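PDB 4FB5: probable oxidoreductase protein from Rhizobium etli, which probably acts as a nucleotide-dependent oxidoreductase of the GFO/IDH/MocA family, in which a Rossmann-type domain is expected to bind NAD(P). Local coordinates for residues 101-104 with 105-108; 129-132 with 133-137. One frame throughout, in Å; residues are numbered along the deposited sequence.

Interaction 1: residues 101-104 with 105-108; sequences TTPN and QFHA
His107 folds back against the loop before its helix, and its imidazole meets the backbone of Thr102, Pro103 and Asn104. Pro103 O stands over the centre of one ring face, 3.8 Å above the plane. His107 NE2 gives a weak, bent hydrogen bond to Thr102 O at 3.0 Å. Two backbone bonds close the turn: Phe106 N to Pro103 O, 3.1 Å, and His107 N to Asn104 O, 3.0 Å. This is the tight side, where the buried imidazole also touches Glu124 and Pro126. With a phenylalanine in place of His107, Thr102 O would probably lose its side-chain donor and the loop one weak tie to the helix start. The outer side, where Pro103 and Gln105 are exposed to solvent, is looser and its side chains meet by van der Waals contact. There the Pro103 ring and Phe106 lie side by side, Pro103 CD being 3.7 Å from Phe106 CD2, and Pro103 CB sits at the phenyl edge, in its plane. Gln105, bent at chi2 (86°), brings OE1 to 3.6 Å from Pro103 CB. The loop is thus held to the first helical residues mainly by polar contacts to its carbonyls, with Pro103-Phe106 packing added outside.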
loop_
_atom_site.group_PDB
_atom_site.type_symbol
_atom_site.label_atom_id
_atom_site.label_comp_id
_atom_site.label_asym_id
_atom_site.label_seq_id
_atom_site.Cartn_x
_atom_site.Cartn_y
_atom_site.Cartn_z
ATOM N N THR A 101 -36.199 -4.661 7.027
ATOM C CA THR A 101 -35.079 -4.690 6.088
ATOM C C THR A 101 -35.617 -4.764 4.706
ATOM O O THR A 101 -34.953 -5.276 3.829
ATOM C CB THR A 101 -34.196 -5.955 6.229
ATOM O OG1 THR A 101 -34.952 -7.107 5.862
ATOM C CG2 THR A 101 -33.706 -6.140 7.631
ATOM N N THR A 102 -36.843 -4.296 4.531
ATOM C CA THR A 102 -37.522 -4.274 3.246
ATOM C C THR A 102 -37.024 -3.093 2.443
ATOM O O THR A 102 -36.108 -2.394 2.875
ATOM C CB THR A 102 -39.041 -4.138 3.442
ATOM O OG1 THR A 102 -39.330 -2.992 4.266
ATOM C CG2 THR A 102 -39.616 -5.402 4.097
ATOM N N PRO A 103 -37.604 -2.865 1.260
ATOM C CA PRO A 103 -37.153 -1.716 0.481
ATOM C C PRO A 103 -37.525 -0.364 1.091
ATOM O O PRO A 103 -38.472 -0.270 1.864
ATOM C CB PRO A 103 -37.862 -1.919 -0.850
ATOM C CG PRO A 103 -37.993 -3.384 -0.945
ATOM C CD PRO A 103 -38.349 -3.820 0.424
ATOM N N ASN A 104 -36.761 0.663 0.737
ATOM C CA ASN A 104 -36.960 2.028 1.223
ATOM C C ASN A 104 -38.432 2.455 1.408
ATOM O O ASN A 104 -38.824 2.831 2.507
ATOM C CB ASN A 104 -36.182 3.035 0.339
ATOM C CG ASN A 104 -34.661 2.823 0.380
ATOM O OD1 ASN A 104 -34.169 1.811 0.892
ATOM N ND2 ASN A 104 -33.912 3.784 -0.155
ATOM N N GLN A 105 -39.241 2.367 0.352
ATOM C CA GLN A 105 -40.649 2.874 0.364
ATOM C C GLN A 105 -41.484 2.383 1.526
ATOM O O GLN A 105 -42.387 3.075 1.982
ATOM C CB GLN A 105 -41.419 2.507 -0.916
ATOM C CG GLN A 105 -40.590 2.542 -2.185
ATOM C CD GLN A 105 -39.861 1.222 -2.418
ATOM O OE1 GLN A 105 -40.469 0.141 -2.276
ATOM N NE2 GLN A 105 -38.546 1.300 -2.784
ATOM N N PHE A 106 -41.166 1.177 1.982
ATOM C CA PHE A 106 -41.956 0.463 2.958
ATOM C C PHE A 106 -41.594 0.810 4.380
ATOM O O PHE A 106 -42.439 0.653 5.266
ATOM C CB PHE A 106 -41.804 -1.038 2.743
ATOM C CG PHE A 106 -42.325 -1.510 1.414
ATOM C CD1 PHE A 106 -43.705 -1.696 1.210
ATOM C CD2 PHE A 106 -41.451 -1.768 0.361
ATOM C CE1 PHE A 106 -44.208 -2.131 -0.030
ATOM C CE2 PHE A 106 -41.935 -2.215 -0.893
ATOM C CZ PHE A 106 -43.320 -2.395 -1.089
ATOM N N HIS A 107 -40.362 1.287 4.607
ATOM C CA HIS A 107 -39.888 1.551 5.981
ATOM C C HIS A 107 -40.907 2.307 6.839
ATOM O O HIS A 107 -41.357 1.786 7.858
ATOM C CB HIS A 107 -38.542 2.281 6.012
ATOM C CG HIS A 107 -37.412 1.490 5.447
ATOM N ND1 HIS A 107 -36.386 2.071 4.738
ATOM C CD2 HIS A 107 -37.158 0.161 5.461
ATOM C CE1 HIS A 107 -35.537 1.137 4.351
ATOM N NE2 HIS A 107 -35.984 -0.032 4.775
ATOM N N ALA A 108 -41.277 3.514 6.420
ATOM C CA ALA A 108 -42.229 4.328 7.182
ATOM C C ALA A 108 -43.418 3.523 7.690
ATOM O O ALA A 108 -43.651 3.446 8.906
ATOM C CB ALA A 108 -42.713 5.508 6.362
#

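Interaction 2: residues 129-132 with 133-137; sequences PAYA and DAERM
Tyr131 and Glu135, one helical turn apart, make the main side-chain contact across these residues. Their side chains cross at about a right angle, and Glu135 CG lies over one face of the phenol ring, 4.2 Å from its centroid, in a CH-pi contact. The carboxylate lies past the rim, beside Tyr131 CD2 and CE2, its plane 28° from that of the ring, with Glu135 CD 3.7 Å from Tyr131 CE2. Tyr131 reaches this place because its CG is anti to the backbone N (chi1 -164°); the ring also touches Leu371 and Lys375 of helix 367-385. Glu135 OE1 also comes to 3.3 Å from Ala132 CA.

Charge pairing occupies another side of the helix. Arg136, bent at chi3, returns its guanidinium to Asp133 in a salt bridge, NH2 to OD1 3.0 Å. The nitrogen comes from above the carboxylate plane, and one guanidinium face lies against Asp133 CA. The other carboxylate oxygen, Asp133 OD2, approaches Ala130 CB at 3.3 Å.

Main-chain bonds run through the same residues. Glu135 N to Tyr131 O is nearly straight (2.8 Å, 171°), and Arg136 N bonds to Ala132 O. Ala130 O receives weaker bonds from Asp133 N and Ala134 N. With Ala130 as N-cap, these are the first two turns of helix 131-143, the crossover helix of a Rossmann-fold beta-alpha-beta unit between strands 120-123 and 148-150.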
loop_
_atom_site.group_PDB
_atom_site.type_symbol
_atom_site.label_atom_id
_atom_site.label_comp_id
_atom_site.label_asym_id
_atom_site.label_seq_id
_atom_site.Cartn_x
_atom_site.Cartn_y
_atom_site.Cartn_z
ATOM N N PRO A 129 -37.982 8.538 1.976
ATOM C CA PRO A 129 -37.374 9.412 0.951
ATOM C C PRO A 129 -37.844 10.859 1.010
ATOM O O PRO A 129 -37.285 11.722 0.321
ATOM C CB PRO A 129 -37.799 8.763 -0.379
ATOM C CG PRO A 129 -38.911 7.824 -0.024
ATOM C CD PRO A 129 -38.753 7.424 1.394
ATOM N N ALA A 130 -38.869 11.103 1.820
ATOM C CA ALA A 130 -39.462 12.418 2.009
ATOM C C ALA A 130 -39.436 12.763 3.490
ATOM O O ALA A 130 -39.864 11.961 4.349
ATOM C CB ALA A 130 -40.893 12.422 1.500
ATOM N N TYR A 131 -38.952 13.971 3.783
ATOM C CA TYR A 131 -38.718 14.413 5.157
ATOM C C TYR A 131 -39.905 14.235 6.102
ATOM O O TYR A 131 -39.729 13.765 7.226
ATOM C CB TYR A 131 -38.215 15.861 5.180
ATOM C CG TYR A 131 -37.596 16.242 6.505
ATOM C CD1 TYR A 131 -36.474 15.571 6.981
ATOM C CD2 TYR A 131 -38.137 17.254 7.296
ATOM C CE1 TYR A 131 -35.904 15.897 8.207
ATOM C CE2 TYR A 131 -37.568 17.588 8.524
ATOM C CZ TYR A 131 -36.449 16.906 8.973
ATOM O OH TYR A 131 -35.855 17.217 10.187
ATOM N N ALA A 132 -41.106 14.595 5.649
ATOM C CA ALA A 132 -42.281 14.602 6.537
ATOM C C ALA A 132 -42.752 13.191 6.857
ATOM O O ALA A 132 -43.441 12.950 7.865
ATOM C CB ALA A 132 -43.415 15.443 5.961
ATOM N N ASP A 133 -42.363 12.248 6.019
ATOM C CA ASP A 133 -42.633 10.888 6.378
ATOM C C ASP A 133 -41.745 10.505 7.560
ATOM O O ASP A 133 -42.190 9.849 8.502
ATOM C CB ASP A 133 -42.412 9.964 5.191
ATOM C CG ASP A 133 -43.496 10.096 4.130
ATOM O OD1 ASP A 133 -44.613 9.570 4.355
ATOM O OD2 ASP A 133 -43.223 10.710 3.064
ATOM N N ALA A 134 -40.491 10.943 7.502
ATOM C CA ALA A 134 -39.499 10.595 8.487
ATOM C C ALA A 134 -39.886 11.235 9.802
ATOM O O ALA A 134 -39.853 10.575 10.863
ATOM C CB ALA A 134 -38.137 11.063 8.041
ATOM N N GLU A 135 -40.280 12.508 9.711
ATOM C CA GLU A 135 -40.842 13.249 10.849
ATOM C C GLU A 135 -41.870 12.397 11.564
ATOM O O GLU A 135 -41.723 12.124 12.752
ATOM C CB GLU A 135 -41.455 14.579 10.407
ATOM C CG GLU A 135 -40.453 15.547 9.875
ATOM C CD GLU A 135 -41.046 16.911 9.629
ATOM O OE1 GLU A 135 -41.741 17.079 8.603
ATOM O OE2 GLU A 135 -40.797 17.830 10.448
ATOM N N ARG A 136 -42.863 11.922 10.813
ATOM C CA ARG A 136 -43.894 11.025 11.334
ATOM C C ARG A 136 -43.315 9.819 12.012
ATOM O O ARG A 136 -43.822 9.386 13.043
ATOM C CB ARG A 136 -44.819 10.565 10.213
ATOM C CG ARG A 136 -46.305 10.744 10.552
ATOM C CD ARG A 136 -47.223 10.393 9.405
ATOM N NE ARG A 136 -46.875 11.150 8.202
ATOM C CZ ARG A 136 -46.653 10.583 7.014
ATOM N NH1 ARG A 136 -46.754 9.256 6.865
ATOM N NH2 ARG A 136 -46.329 11.343 5.974
HETATM N N MSE A 137 -42.239 9.273 11.457
HETATM C CA MSE A 137 -41.693 8.064 12.052
HETATM C C MSE A 137 -41.152 8.383 13.441
HETATM O O MSE A 137 -41.334 7.614 14.401
HETATM C CB MSE A 137 -40.632 7.439 11.166
HETATM C CG MSE A 137 -41.148 6.968 9.797
HETATM SE SE MSE A 137 -39.722 6.335 8.530
HETATM C CE MSE A 137 -39.150 4.789 9.582
#

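In the fold
Both contacts form helix beginnings in the Rossmann-type domain, and both are largely surface contacts with one buried residue apiece among those that touch. In interaction 1 the loop leaving strand 97-100 turns into helix 107-116, close to the glycine-rich loop, consistent with a nucleotide-binding end of the sheet; there the polar contacts run from imidazole and backbone to carbonyls. Interaction 2 lies within the start of helix 131-143, which carries a salt bridge between Asp133 and Arg136 and sets the Tyr131 ring against helix 367-385. The two helices meet through selenomethionine Met137, whose SE packs 3.5 Å from Ala108 CA, an apolar junction between the two helices.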